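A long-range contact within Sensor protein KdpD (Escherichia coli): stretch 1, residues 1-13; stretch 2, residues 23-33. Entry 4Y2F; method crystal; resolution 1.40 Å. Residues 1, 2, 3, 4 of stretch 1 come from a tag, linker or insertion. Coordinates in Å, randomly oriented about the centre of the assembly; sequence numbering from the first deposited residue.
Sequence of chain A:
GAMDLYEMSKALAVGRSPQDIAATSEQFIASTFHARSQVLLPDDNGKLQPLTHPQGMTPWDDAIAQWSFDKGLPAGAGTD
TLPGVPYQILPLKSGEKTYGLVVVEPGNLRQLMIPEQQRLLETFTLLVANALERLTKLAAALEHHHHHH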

# COMPACT_ATOMS: atom_id res chain seq x y z
N GLY A 1 0.82 2.07 -15.92
CA GLY A 1 -0.32 1.25 -16.33
C GLY A 1 -1.20 0.78 -15.19
O GLY A 1 -0.82 0.82 -14.01
N ALA A 2 -2.39 0.30 -15.56
CA ALA A 2 -3.41 -0.11 -14.59
C ALA A 2 -2.90 -1.21 -13.67
O ALA A 2 -3.23 -1.24 -12.48
CB ALA A 2 -4.65 -0.59 -15.34
N MET A 3 -2.11 -2.14 -14.20
CA MET A 3 -1.71 -3.28 -13.39
C MET A 3 -0.38 -3.07 -12.68
O MET A 3 0.04 -3.95 -11.92
CB MET A 3 -1.66 -4.56 -14.23
CG MET A 3 -3.01 -5.25 -14.43
SD MET A 3 -2.83 -6.48 -15.73
CE MET A 3 -4.43 -7.24 -15.73
N ASP A 4 0.26 -1.92 -12.87
CA ASP A 4 1.64 -1.75 -12.40
C ASP A 4 1.74 -1.76 -10.88
O ASP A 4 2.70 -2.31 -10.32
CB ASP A 4 2.25 -0.47 -12.96
CG ASP A 4 2.50 -0.55 -14.46
OD1 ASP A 4 2.25 -1.62 -15.06
OD2 ASP A 4 2.96 0.46 -15.03
N LEU A 5 0.79 -1.13 -10.19
CA LEU A 5 0.84 -1.09 -8.74
C LEU A 5 0.77 -2.49 -8.15
O LEU A 5 1.53 -2.85 -7.25
CB LEU A 5 -0.31 -0.23 -8.21
CG LEU A 5 -0.23 0.06 -6.72
CD1 LEU A 5 0.82 1.14 -6.48
CD2 LEU A 5 -1.59 0.49 -6.20
N TYR A 6 -0.16 -3.30 -8.67
CA TYR A 6 -0.29 -4.69 -8.24
C TYR A 6 0.97 -5.48 -8.54
O TYR A 6 1.43 -6.26 -7.70
CB TYR A 6 -1.51 -5.31 -8.93
CG TYR A 6 -1.64 -6.80 -8.74
CD1 TYR A 6 -2.32 -7.32 -7.64
CD2 TYR A 6 -1.11 -7.69 -9.66
CE1 TYR A 6 -2.46 -8.68 -7.46
CE2 TYR A 6 -1.23 -9.05 -9.48
CZ TYR A 6 -1.91 -9.54 -8.39
OH TYR A 6 -2.04 -10.90 -8.21
N GLU A 7 1.55 -5.30 -9.73
CA GLU A 7 2.77 -6.05 -10.07
C GLU A 7 3.94 -5.64 -9.19
O GLU A 7 4.74 -6.48 -8.77
CB GLU A 7 3.12 -5.91 -11.55
CG GLU A 7 2.23 -6.74 -12.48
CD GLU A 7 2.31 -8.24 -12.22
OE1 GLU A 7 3.44 -8.76 -12.04
OE2 GLU A 7 1.25 -8.89 -12.20
N MET A 8 4.05 -4.34 -8.89
CA MET A 8 5.10 -3.91 -7.98
C MET A 8 4.88 -4.47 -6.58
O MET A 8 5.83 -4.90 -5.93
CB MET A 8 5.20 -2.38 -7.93
CG MET A 8 6.39 -1.92 -7.06
SD MET A 8 6.56 -0.14 -6.84
CE MET A 8 5.09 0.24 -5.89
N SER A 9 3.62 -4.54 -6.13
CA SER A 9 3.34 -5.09 -4.81
C SER A 9 3.79 -6.54 -4.70
O SER A 9 4.31 -6.97 -3.67
CB SER A 9 1.86 -4.93 -4.45
OG SER A 9 1.08 -6.00 -4.96
N LYS A 10 3.60 -7.32 -5.77
CA LYS A 10 4.08 -8.70 -5.77
C LYS A 10 5.60 -8.75 -5.65
O LYS A 10 6.14 -9.58 -4.91
CB LYS A 10 3.64 -9.42 -7.04
CG LYS A 10 2.16 -9.79 -7.07
CD LYS A 10 1.71 -10.18 -8.47
CE LYS A 10 2.26 -11.52 -8.93
NZ LYS A 10 1.71 -11.89 -10.27
N ALA A 11 6.29 -7.85 -6.35
CA ALA A 11 7.75 -7.84 -6.31
C ALA A 11 8.26 -7.33 -4.96
O ALA A 11 9.26 -7.83 -4.44
CB ALA A 11 8.29 -6.99 -7.46
N LEU A 12 7.57 -6.33 -4.39
CA LEU A 12 7.97 -5.82 -3.08
C LEU A 12 7.74 -6.84 -1.97
O LEU A 12 8.49 -6.87 -0.99
CB LEU A 12 7.20 -4.54 -2.75
CG LEU A 12 7.51 -3.27 -3.53
CD1 LEU A 12 6.48 -2.20 -3.21
CD2 LEU A 12 8.93 -2.76 -3.24
N ALA A 13 6.72 -7.70 -2.12
CA ALA A 13 6.36 -8.64 -1.06
C ALA A 13 7.47 -9.64 -0.80
O ALA A 13 7.60 -10.14 0.33
CB ALA A 13 5.08 -9.38 -1.43
N ALA A 23 15.92 -1.52 -5.44
CA ALA A 23 16.03 -1.92 -6.84
C ALA A 23 14.66 -2.13 -7.47
O ALA A 23 14.40 -1.65 -8.59
CB ALA A 23 16.88 -3.19 -6.96
N THR A 24 13.77 -2.82 -6.77
CA THR A 24 12.42 -3.03 -7.28
C THR A 24 11.70 -1.70 -7.47
O THR A 24 11.06 -1.47 -8.50
CB THR A 24 11.64 -3.90 -6.31
OG1 THR A 24 12.20 -5.21 -6.28
CG2 THR A 24 10.16 -3.99 -6.71
N SER A 25 11.79 -0.82 -6.49
CA SER A 25 11.10 0.46 -6.61
C SER A 25 11.62 1.25 -7.81
O SER A 25 10.83 1.83 -8.56
CB SER A 25 11.24 1.24 -5.30
OG SER A 25 10.75 0.46 -4.22
N GLU A 26 12.94 1.27 -8.03
CA GLU A 26 13.50 2.00 -9.16
C GLU A 26 13.05 1.41 -10.49
O GLU A 26 12.69 2.15 -11.42
CB GLU A 26 15.02 2.05 -9.04
CG GLU A 26 15.48 2.91 -7.85
CD GLU A 26 16.96 2.78 -7.53
OE1 GLU A 26 17.69 2.13 -8.31
OE2 GLU A 26 17.38 3.34 -6.50
N GLN A 27 13.03 0.08 -10.61
CA GLN A 27 12.59 -0.57 -11.84
C GLN A 27 11.17 -0.15 -12.19
O GLN A 27 10.88 0.25 -13.33
CB GLN A 27 12.67 -2.08 -11.67
CG GLN A 27 12.15 -2.91 -12.84
CD GLN A 27 12.14 -4.40 -12.53
OE1 GLN A 27 13.19 -5.02 -12.41
NE2 GLN A 27 10.95 -4.96 -12.40
N PHE A 28 10.27 -0.21 -11.21
CA PHE A 28 8.87 0.04 -11.50
C PHE A 28 8.57 1.52 -11.64
O PHE A 28 7.75 1.92 -12.48
CB PHE A 28 7.99 -0.60 -10.41
CG PHE A 28 7.72 -2.05 -10.63
CD1 PHE A 28 6.59 -2.46 -11.33
CD2 PHE A 28 8.58 -3.02 -10.15
CE1 PHE A 28 6.33 -3.80 -11.54
CE2 PHE A 28 8.34 -4.37 -10.35
CZ PHE A 28 7.20 -4.76 -11.05
N ILE A 29 9.21 2.37 -10.84
CA ILE A 29 8.97 3.80 -11.01
C ILE A 29 9.51 4.27 -12.36
O ILE A 29 8.87 5.06 -13.06
CB ILE A 29 9.51 4.60 -9.80
CG1 ILE A 29 8.68 4.27 -8.55
CG2 ILE A 29 9.51 6.09 -10.09
CD1 ILE A 29 9.32 4.66 -7.23
N ALA A 30 10.68 3.75 -12.77
CA ALA A 30 11.24 4.08 -14.08
C ALA A 30 10.30 3.70 -15.20
O ALA A 30 10.07 4.49 -16.13
CB ALA A 30 12.56 3.35 -14.30
N SER A 31 9.76 2.49 -15.15
CA SER A 31 8.90 2.01 -16.22
C SER A 31 7.54 2.71 -16.21
O SER A 31 7.08 3.19 -17.25
CB SER A 31 8.74 0.49 -16.10
OG SER A 31 7.66 0.01 -16.87
N THR A 32 6.89 2.78 -15.05
CA THR A 32 5.54 3.32 -14.98
C THR A 32 5.51 4.81 -15.25
O THR A 32 4.57 5.32 -15.87
CB THR A 32 4.95 3.04 -13.59
OG1 THR A 32 4.93 1.62 -13.38
CG2 THR A 32 3.55 3.62 -13.44
N PHE A 33 6.52 5.55 -14.76
CA PHE A 33 6.49 7.01 -14.81
C PHE A 33 7.49 7.57 -15.80
O PHE A 33 7.69 8.79 -15.83
CB PHE A 33 6.68 7.60 -13.41
CG PHE A 33 5.57 7.21 -12.47
CD1 PHE A 33 4.37 7.90 -12.51
CD2 PHE A 33 5.71 6.12 -11.62
CE1 PHE A 33 3.33 7.54 -11.69
CE2 PHE A 33 4.67 5.76 -10.80
CZ PHE A 33 3.47 6.47 -10.83
O HOH W 1 2.99 3.58 -17.59
O HOH W 2 11.77 -6.58 -3.99

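How does the contact begin at the amino terminus? The helices of the two stretches run nearly antiparallel, at 167°, so the start of stretch 1 meets the end of stretch 2. Together they bury 431 Å², both sides summed, and Met8, Leu12 and Thr32 are buried. Gly1, a tag residue, lies near Thr32: Gly1 N sits 4.0 Å from Thr32 CG2, and a water links Gly1 N (3.1 Å) to Thr32 O (2.9 Å). Asp4, also from the tag, points toward the partner helix. Asp4 OD2 accepts from Gly1 N at 2.8 Å and lies 2.8 Å from Thr32 OG1. Thr32 OG1 is also 3.0 Å from Phe28 O in its own helix, and which acceptor takes its proton is left open.

What receives the large aromatic side chain of Phe28? It enters a hole formed by Asp4, Glu7, Met8 and Ala11, and has more of its own area covered by the other stretch (88 Å²) than any other residue here. Glu7 contributes its aliphatic base, with Glu7 CB 3.8 Å from Phe28 CE1, while its carboxylate leads away; Glu7 OE2 forms a salt bridge with Lys10 NZ at 3.6 Å. Met8 lies over one ring face: Met8 CA is 3.7 Å from the centroid of the Phe28 ring, a CH-pi contact, and Met8 CB is 3.7 Å from Phe28 CD1.

Why do small and branched side chains suit the far end? Ala11 points toward stretch 2 and has nothing beyond CB, so ring and methyl both pack directly on that carbon: Ala11 CB is 3.9 Å from Phe28 CE2 and 3.6 Å from Thr24 CG2. Leu12 starts sideways, but its length brings Leu12 CD2 within 3.9 Å of Thr24 CG2 and 3.8 Å of Ser25 OG. Thr24 thus offers a methyl to apolar neighbours, while Thr24 OG1 binds a water at 2.7 Å that donates to Ala11 O at 2.8 Å.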